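Local coordinates for microcin B17-processing protein McbD (Escherichia coli str. K-12 substr. MG1655, PDB 6GRH) that is needed to convert the inactive microcin B17 precursor peptide into the active antibiotic, as a YcaO-family member of the processing machinery, at residues Arg61-Asn66 with Tyr341-Arg346. The protein carries 1 engineered substitution. Sequence-based numbering, arbitrary orientation.
Sequences RRHFFN and YYARER. With EDO (1,2-ethanediol), chain N.
H63 and Y341 each hold CG opposite the backbone N (chi1 -179° and 161°), so the imidazole from helix 47-66 and the phenol from strand 339-347 approach from opposite directions. They meet in an aromatic cluster completed by F64, where the C-terminal end of the helix packs on strand 339-347, which pairs antiparallel with 108-115 and 350-358 in the YcaO-family fold. The evidence for a polar join is H63 NE2 to Y341 OH, 2.7 Å and close to straight at 160°; the geometry leaves the donor open. Each partner atom lies near the plane of the other ring, so the two rings meet rim to rim, with no stacking between them. F64 reaches the same phenol by a different torsion, CG opposite its own carbonyl carbon. Its CE1 comes within 3.6 Å of Y341 CE2, and with the planes steeply inclined neither ring lies over the other. Within the helix, H63 CD2 sits over the centre of the F64 face. A343 supplies an apolar contact from the strand, its CB 3.6 Å from H63 CE1, while Y354 of the adjacent strand 350-358 stacks on the imidazole. H63 is thus gripped through both ring nitrogens, which should fix its rotation: ND1 bonds in plane to a water at 2.8 Å, and that water donates to E345 OE2. E345 is itself tied to Y354 and, across the subunit interface, to R199 and Q288 of the McbB chain, so the helix-strand contact adjoins the McbB interface. On the opposite side of the strand, R344 gives an NH2 hydrogen to O2 of an ethanediol, probably from the crystallisation liquor, over 2.9 Å.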
loop_
_atom_site.group_PDB
_atom_site.type_symbol
_atom_site.label_atom_id
_atom_site.label_comp_id
_atom_site.label_asym_id
_atom_site.label_seq_id
_atom_site.Cartn_x
_atom_site.Cartn_y
_atom_site.Cartn_z
ATOM N N ARG E 61 -10.447 34.137 16.324
ATOM C CA ARG E 61 -10.651 34.078 17.763
ATOM C C ARG E 61 -9.361 34.055 18.549
ATOM O O ARG E 61 -9.263 34.711 19.599
ATOM C CB ARG E 61 -11.552 32.897 18.130
ATOM C CG ARG E 61 -12.933 33.074 17.502
ATOM C CD ARG E 61 -14.075 32.833 18.463
ATOM N NE ARG E 61 -14.109 31.428 18.787
ATOM C CZ ARG E 61 -15.002 30.546 18.349
ATOM N NH1 ARG E 61 -16.017 30.887 17.552
ATOM N NH2 ARG E 61 -14.892 29.299 18.759
ATOM N N ARG E 62 -8.361 33.346 18.045
ATOM C CA ARG E 62 -7.063 33.365 18.692
ATOM C C ARG E 62 -6.466 34.774 18.710
ATOM O O ARG E 62 -5.894 35.208 19.722
ATOM C CB ARG E 62 -6.086 32.386 18.047
ATOM C CG ARG E 62 -4.759 32.332 18.792
ATOM C CD ARG E 62 -3.821 31.307 18.169
ATOM N NE ARG E 62 -3.421 31.640 16.792
ATOM C CZ ARG E 62 -2.445 31.018 16.122
ATOM N NH1 ARG E 62 -1.736 30.008 16.651
ATOM N NH2 ARG E 62 -2.144 31.420 14.925
ATOM N N HIS E 63 -6.614 35.494 17.610
ATOM C CA HIS E 63 -6.082 36.843 17.549
ATOM C C HIS E 63 -6.704 37.795 18.610
ATOM O O HIS E 63 -5.990 38.438 19.396
ATOM C CB HIS E 63 -6.293 37.440 16.164
ATOM C CG HIS E 63 -5.738 38.820 16.037
ATOM N ND1 HIS E 63 -4.389 39.066 15.885
ATOM C CD2 HIS E 63 -6.351 40.028 16.032
ATOM C CE1 HIS E 63 -4.201 40.371 15.771
ATOM N NE2 HIS E 63 -5.374 40.978 15.856
ATOM N N PHE E 64 -8.029 37.870 18.594
ATOM C CA PHE E 64 -8.776 38.814 19.441
ATOM C C PHE E 64 -8.773 38.401 20.911
ATOM O O PHE E 64 -8.664 39.271 21.784
ATOM C CB PHE E 64 -10.186 39.044 18.891
ATOM C CG PHE E 64 -10.187 39.805 17.605
ATOM C CD1 PHE E 64 -9.982 41.184 17.612
ATOM C CD2 PHE E 64 -10.366 39.169 16.381
ATOM C CE1 PHE E 64 -9.973 41.904 16.424
ATOM C CE2 PHE E 64 -10.350 39.889 15.196
ATOM C CZ PHE E 64 -10.140 41.254 15.220
ATOM N N PHE E 65 -8.809 37.099 21.185
ATOM C CA PHE E 65 -8.770 36.586 22.578
ATOM C C PHE E 65 -7.375 36.483 23.198
ATOM O O PHE E 65 -7.211 36.671 24.413
ATOM C CB PHE E 65 -9.462 35.211 22.683
ATOM C CG PHE E 65 -10.959 35.278 22.744
ATOM C CD1 PHE E 65 -11.723 35.441 21.589
ATOM C CD2 PHE E 65 -11.610 35.171 23.965
ATOM C CE1 PHE E 65 -13.099 35.504 21.657
ATOM C CE2 PHE E 65 -12.997 35.260 24.039
ATOM C CZ PHE E 65 -13.736 35.427 22.894
ATOM N N ASN E 66 -6.361 36.169 22.399
ATOM C CA ASN E 66 -5.087 35.703 22.985
ATOM C C ASN E 66 -3.873 36.494 22.589
ATOM O O ASN E 66 -2.809 36.265 23.200
ATOM C CB ASN E 66 -4.752 34.277 22.555
ATOM C CG ASN E 66 -5.777 33.246 22.956
ATOM O OD1 ASN E 66 -5.876 32.227 22.273
ATOM N ND2 ASN E 66 -6.520 33.467 24.030
ATOM N N TYR E 341 -10.318 48.413 12.518
ATOM C CA TYR E 341 -9.125 47.875 13.138
ATOM C C TYR E 341 -8.564 46.845 12.201
ATOM O O TYR E 341 -9.323 46.055 11.601
ATOM C CB TYR E 341 -9.425 47.192 14.472
ATOM C CG TYR E 341 -8.332 46.260 14.905
ATOM C CD1 TYR E 341 -7.177 46.746 15.487
ATOM C CD2 TYR E 341 -8.453 44.893 14.722
ATOM C CE1 TYR E 341 -6.169 45.897 15.901
ATOM C CE2 TYR E 341 -7.435 44.016 15.092
ATOM C CZ TYR E 341 -6.295 44.515 15.689
ATOM O OH TYR E 341 -5.290 43.646 16.060
ATOM N N TYR E 342 -7.242 46.806 12.093
ATOM C CA TYR E 342 -6.604 45.806 11.227
ATOM C C TYR E 342 -5.287 45.347 11.803
ATOM O O TYR E 342 -4.616 46.082 12.548
ATOM C CB TYR E 342 -6.438 46.351 9.793
ATOM C CG TYR E 342 -5.409 47.430 9.687
ATOM C CD1 TYR E 342 -5.734 48.744 9.953
ATOM C CD2 TYR E 342 -4.090 47.122 9.368
ATOM C CE1 TYR E 342 -4.766 49.740 9.904
ATOM C CE2 TYR E 342 -3.119 48.099 9.310
ATOM C CZ TYR E 342 -3.443 49.394 9.596
ATOM O OH TYR E 342 -2.461 50.366 9.536
ATOM N N ALA E 343 -4.961 44.093 11.500
ATOM C CA ALA E 343 -3.659 43.502 11.790
ATOM C C ALA E 343 -3.362 42.519 10.645
ATOM O O ALA E 343 -4.285 42.055 9.933
ATOM C CB ALA E 343 -3.667 42.778 13.105
ATOM N N ARG E 344 -2.085 42.279 10.414
ATOM C CA ARG E 344 -1.669 41.344 9.386
ATOM C C ARG E 344 -0.375 40.636 9.742
ATOM O O ARG E 344 0.464 41.155 10.491
ATOM C CB ARG E 344 -1.617 41.995 8.011
ATOM C CG ARG E 344 -0.440 42.919 7.748
ATOM C CD ARG E 344 -0.319 44.011 8.779
ATOM N NE ARG E 344 0.490 45.134 8.323
ATOM C CZ ARG E 344 0.761 46.215 9.058
ATOM N NH1 ARG E 344 0.332 46.301 10.315
ATOM N NH2 ARG E 344 1.485 47.216 8.534
ATOM N N GLU E 345 -0.237 39.430 9.189
ATOM C CA GLU E 345 0.901 38.543 9.476
ATOM C C GLU E 345 1.291 37.777 8.209
ATOM O O GLU E 345 0.428 37.235 7.508
ATOM C CB GLU E 345 0.530 37.540 10.594
ATOM C CG GLU E 345 0.238 38.217 11.922
ATOM C CD GLU E 345 -0.220 37.291 13.038
ATOM O OE1 GLU E 345 -0.808 36.195 12.759
ATOM O OE2 GLU E 345 0.007 37.695 14.207
ATOM N N ARG E 346 2.577 37.754 7.918
ATOM C CA ARG E 346 3.100 36.973 6.834
ATOM C C ARG E 346 2.970 35.467 7.073
ATOM O O ARG E 346 3.357 34.941 8.135
ATOM C CB ARG E 346 4.536 37.356 6.567
ATOM C CG ARG E 346 5.039 36.893 5.232
ATOM C CD ARG E 346 6.451 37.376 4.951
ATOM N NE ARG E 346 6.955 36.771 3.728
ATOM C CZ ARG E 346 8.169 36.960 3.216
ATOM N NH1 ARG E 346 9.074 37.714 3.828
ATOM N NH2 ARG E 346 8.491 36.353 2.074
HETATM C C1 EDO N . 1.919 49.053 12.139
HETATM O O1 EDO N . 2.966 48.270 11.556
HETATM C C2 EDO N . 1.067 49.776 11.097
HETATM O O2 EDO N . 1.692 49.798 9.808
HETATM O O HOH W 1 -1.877 37.803 16.049
#